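Local coordinates for protein multi-copper Oxidase CueO (Ochrobactrum, PDB 6EVG) that is a laccase-like multicopper oxidase that oxidises lignin model compounds and lignosulfonate, probably passing their electrons to molecular oxygen through its copper centres, at residues 486-491 with 500-505. Numbering follows the deposited sequence.
Sequences FMFHCH and MMAQFV. With CU (copper (II) ion), chain B.
Two groups grip Phe-486 O: the backbone N of Phe-504, at 2.9 Å and nearly straight, and the CA-H of Gln-503. Ala-502 O is held likewise, by Phe-488 N and the CA-H of Met-487. On one face, Phe-504 has CG between its backbone N and carbonyl carbon (chi1 77°), which turns the ring across the strands until Phe-486 CB lies over its face, 3.6 Å from the centroid. An alanine in place of Phe-504 would probably open a gap beneath Phe-486 CB and beside the Phe-488 ring. Ala-502 is small enough for Phe-488 to lay its ring over the methyl, CZ to CB 3.5 Å. The antiparallel pair belongs to the C-terminal cupredoxin domain and runs into its type 1 copper site, where Cys-490 SG, a soft ligand suited to copper, binds the metal at 2.2 Å with His-434 and His-495. Met-500 SD stands 3.3 Å from the copper, consistent with a weak axial position, and packs on Cys-490 CB. On the other face, flexible thioethers suit close packing: Met-487 CE touches Met-501 SD at 3.6 Å. His-489 uses both ring nitrogens: ND1 donates to Cys-490 O at 2.8 Å, almost in the imidazole plane, and NE2 bonds His-439, together holding the ring's rotation.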
loop_
_atom_site.group_PDB
_atom_site.type_symbol
_atom_site.label_atom_id
_atom_site.label_comp_id
_atom_site.label_asym_id
_atom_site.label_seq_id
_atom_site.Cartn_x
_atom_site.Cartn_y
_atom_site.Cartn_z
ATOM N N PHE A 486 -8.867 10.670 -11.851
ATOM C CA PHE A 486 -7.913 9.781 -11.159
ATOM C C PHE A 486 -6.608 10.530 -10.962
ATOM O O PHE A 486 -6.431 11.651 -11.481
ATOM C CB PHE A 486 -7.747 8.485 -11.955
ATOM C CG PHE A 486 -8.817 7.435 -11.747
ATOM C CD1 PHE A 486 -9.236 7.055 -10.500
ATOM C CD2 PHE A 486 -9.367 6.767 -12.849
ATOM C CE1 PHE A 486 -10.159 6.009 -10.337
ATOM C CE2 PHE A 486 -10.306 5.774 -12.691
ATOM C CZ PHE A 486 -10.694 5.385 -11.410
ATOM N N MET A 487 -5.741 10.005 -10.147
ATOM C CA MET A 487 -4.516 10.664 -9.763
ATOM C C MET A 487 -3.342 9.735 -9.910
ATOM O O MET A 487 -3.503 8.521 -9.855
ATOM C CB MET A 487 -4.613 11.189 -8.344
ATOM C CG MET A 487 -5.881 12.125 -8.279
ATOM S SD MET A 487 -6.146 12.858 -6.715
ATOM C CE MET A 487 -5.296 14.281 -6.965
ATOM N N PHE A 488 -2.156 10.316 -10.026
ATOM C CA PHE A 488 -0.897 9.595 -9.917
ATOM C C PHE A 488 0.047 10.439 -9.116
ATOM O O PHE A 488 0.029 11.676 -9.214
ATOM C CB PHE A 488 -0.372 9.138 -11.277
ATOM C CG PHE A 488 -0.067 10.237 -12.264
ATOM C CD1 PHE A 488 -1.069 10.764 -13.041
ATOM C CD2 PHE A 488 1.229 10.689 -12.530
ATOM C CE1 PHE A 488 -0.802 11.727 -14.052
ATOM C CE2 PHE A 488 1.492 11.646 -13.509
ATOM C CZ PHE A 488 0.468 12.156 -14.273
ATOM N N HIS A 489 0.926 9.802 -8.328
ATOM C CA HIS A 489 1.681 10.556 -7.350
ATOM C C HIS A 489 2.796 9.708 -6.759
ATOM O O HIS A 489 2.807 8.499 -6.886
ATOM C CB HIS A 489 0.747 11.101 -6.226
ATOM C CG HIS A 489 -0.058 10.050 -5.526
ATOM N ND1 HIS A 489 0.375 9.449 -4.370
ATOM C CD2 HIS A 489 -1.266 9.512 -5.791
ATOM C CE1 HIS A 489 -0.557 8.581 -3.970
ATOM N NE2 HIS A 489 -1.544 8.565 -4.841
ATOM N N CYS A 490 3.640 10.398 -5.995
ATOM C CA CYS A 490 4.567 9.740 -5.085
ATOM C C CYS A 490 3.782 9.315 -3.861
ATOM O O CYS A 490 2.941 10.054 -3.351
ATOM C CB CYS A 490 5.700 10.657 -4.717
ATOM S SG CYS A 490 6.885 9.853 -3.620
ATOM N N HIS A 491 4.091 8.112 -3.351
ATOM C CA HIS A 491 3.498 7.576 -2.145
ATOM C C HIS A 491 4.307 7.829 -0.856
ATOM O O HIS A 491 3.917 7.313 0.188
ATOM C CB HIS A 491 3.108 6.081 -2.312
ATOM C CG HIS A 491 1.812 5.692 -1.673
ATOM N ND1 HIS A 491 1.593 5.597 -0.330
ATOM C CD2 HIS A 491 0.609 5.429 -2.269
ATOM C CE1 HIS A 491 0.284 5.289 -0.129
ATOM N NE2 HIS A 491 -0.319 5.160 -1.295
ATOM N N MET A 500 3.722 16.593 -5.161
ATOM C CA MET A 500 4.201 15.569 -6.080
ATOM C C MET A 500 3.067 14.606 -6.467
ATOM O O MET A 500 3.009 13.419 -6.104
ATOM C CB MET A 500 5.354 14.830 -5.402
ATOM C CG MET A 500 6.143 13.989 -6.318
ATOM S SD MET A 500 7.748 13.373 -5.678
ATOM C CE MET A 500 8.875 14.661 -5.911
ATOM N N MET A 501 2.119 15.204 -7.208
ATOM C CA MET A 501 0.874 14.574 -7.589
ATOM C C MET A 501 0.314 15.251 -8.806
ATOM O O MET A 501 0.560 16.435 -9.052
ATOM C CB MET A 501 -0.133 14.649 -6.390
ATOM C CG MET A 501 -1.468 13.998 -6.654
ATOM S SD MET A 501 -2.301 13.383 -5.160
ATOM C CE MET A 501 -2.611 14.910 -4.308
ATOM N N ALA A 502 -0.449 14.488 -9.581
ATOM C CA ALA A 502 -1.043 14.942 -10.842
ATOM C C ALA A 502 -2.327 14.167 -11.068
ATOM O O ALA A 502 -2.647 13.208 -10.362
ATOM C CB ALA A 502 -0.039 14.697 -11.980
ATOM N N GLN A 503 -3.108 14.614 -12.053
ATOM C CA GLN A 503 -4.453 14.108 -12.295
ATOM C C GLN A 503 -4.671 13.722 -13.745
ATOM O O GLN A 503 -4.106 14.370 -14.666
ATOM C CB GLN A 503 -5.513 15.307 -12.009
ATOM C CG GLN A 503 -5.384 15.846 -10.669
ATOM C CD GLN A 503 -6.568 16.631 -10.268
ATOM O OE1 GLN A 503 -7.165 16.262 -9.270
ATOM N NE2 GLN A 503 -6.821 17.801 -10.922
ATOM N N PHE A 504 -5.481 12.697 -13.980
ATOM C CA PHE A 504 -5.855 12.279 -15.322
ATOM C C PHE A 504 -7.329 12.057 -15.459
ATOM O O PHE A 504 -8.038 11.729 -14.482
ATOM C CB PHE A 504 -5.047 11.099 -15.862
ATOM C CG PHE A 504 -5.417 9.711 -15.313
ATOM C CD1 PHE A 504 -6.330 8.919 -15.995
ATOM C CD2 PHE A 504 -4.778 9.160 -14.225
ATOM C CE1 PHE A 504 -6.613 7.619 -15.567
ATOM C CE2 PHE A 504 -5.018 7.881 -13.840
ATOM C CZ PHE A 504 -5.942 7.099 -14.483
ATOM N N VAL A 505 -7.803 12.218 -16.684
ATOM C CA VAL A 505 -9.122 11.803 -17.085
ATOM C C VAL A 505 -8.991 10.821 -18.262
ATOM O O VAL A 505 -7.933 10.802 -18.928
ATOM C CB VAL A 505 -10.042 12.972 -17.480
ATOM C CG1 VAL A 505 -10.272 13.859 -16.299
ATOM C CG2 VAL A 505 -9.553 13.744 -18.682
HETATM CU CU CU B . 8.585 11.152 -3.367
#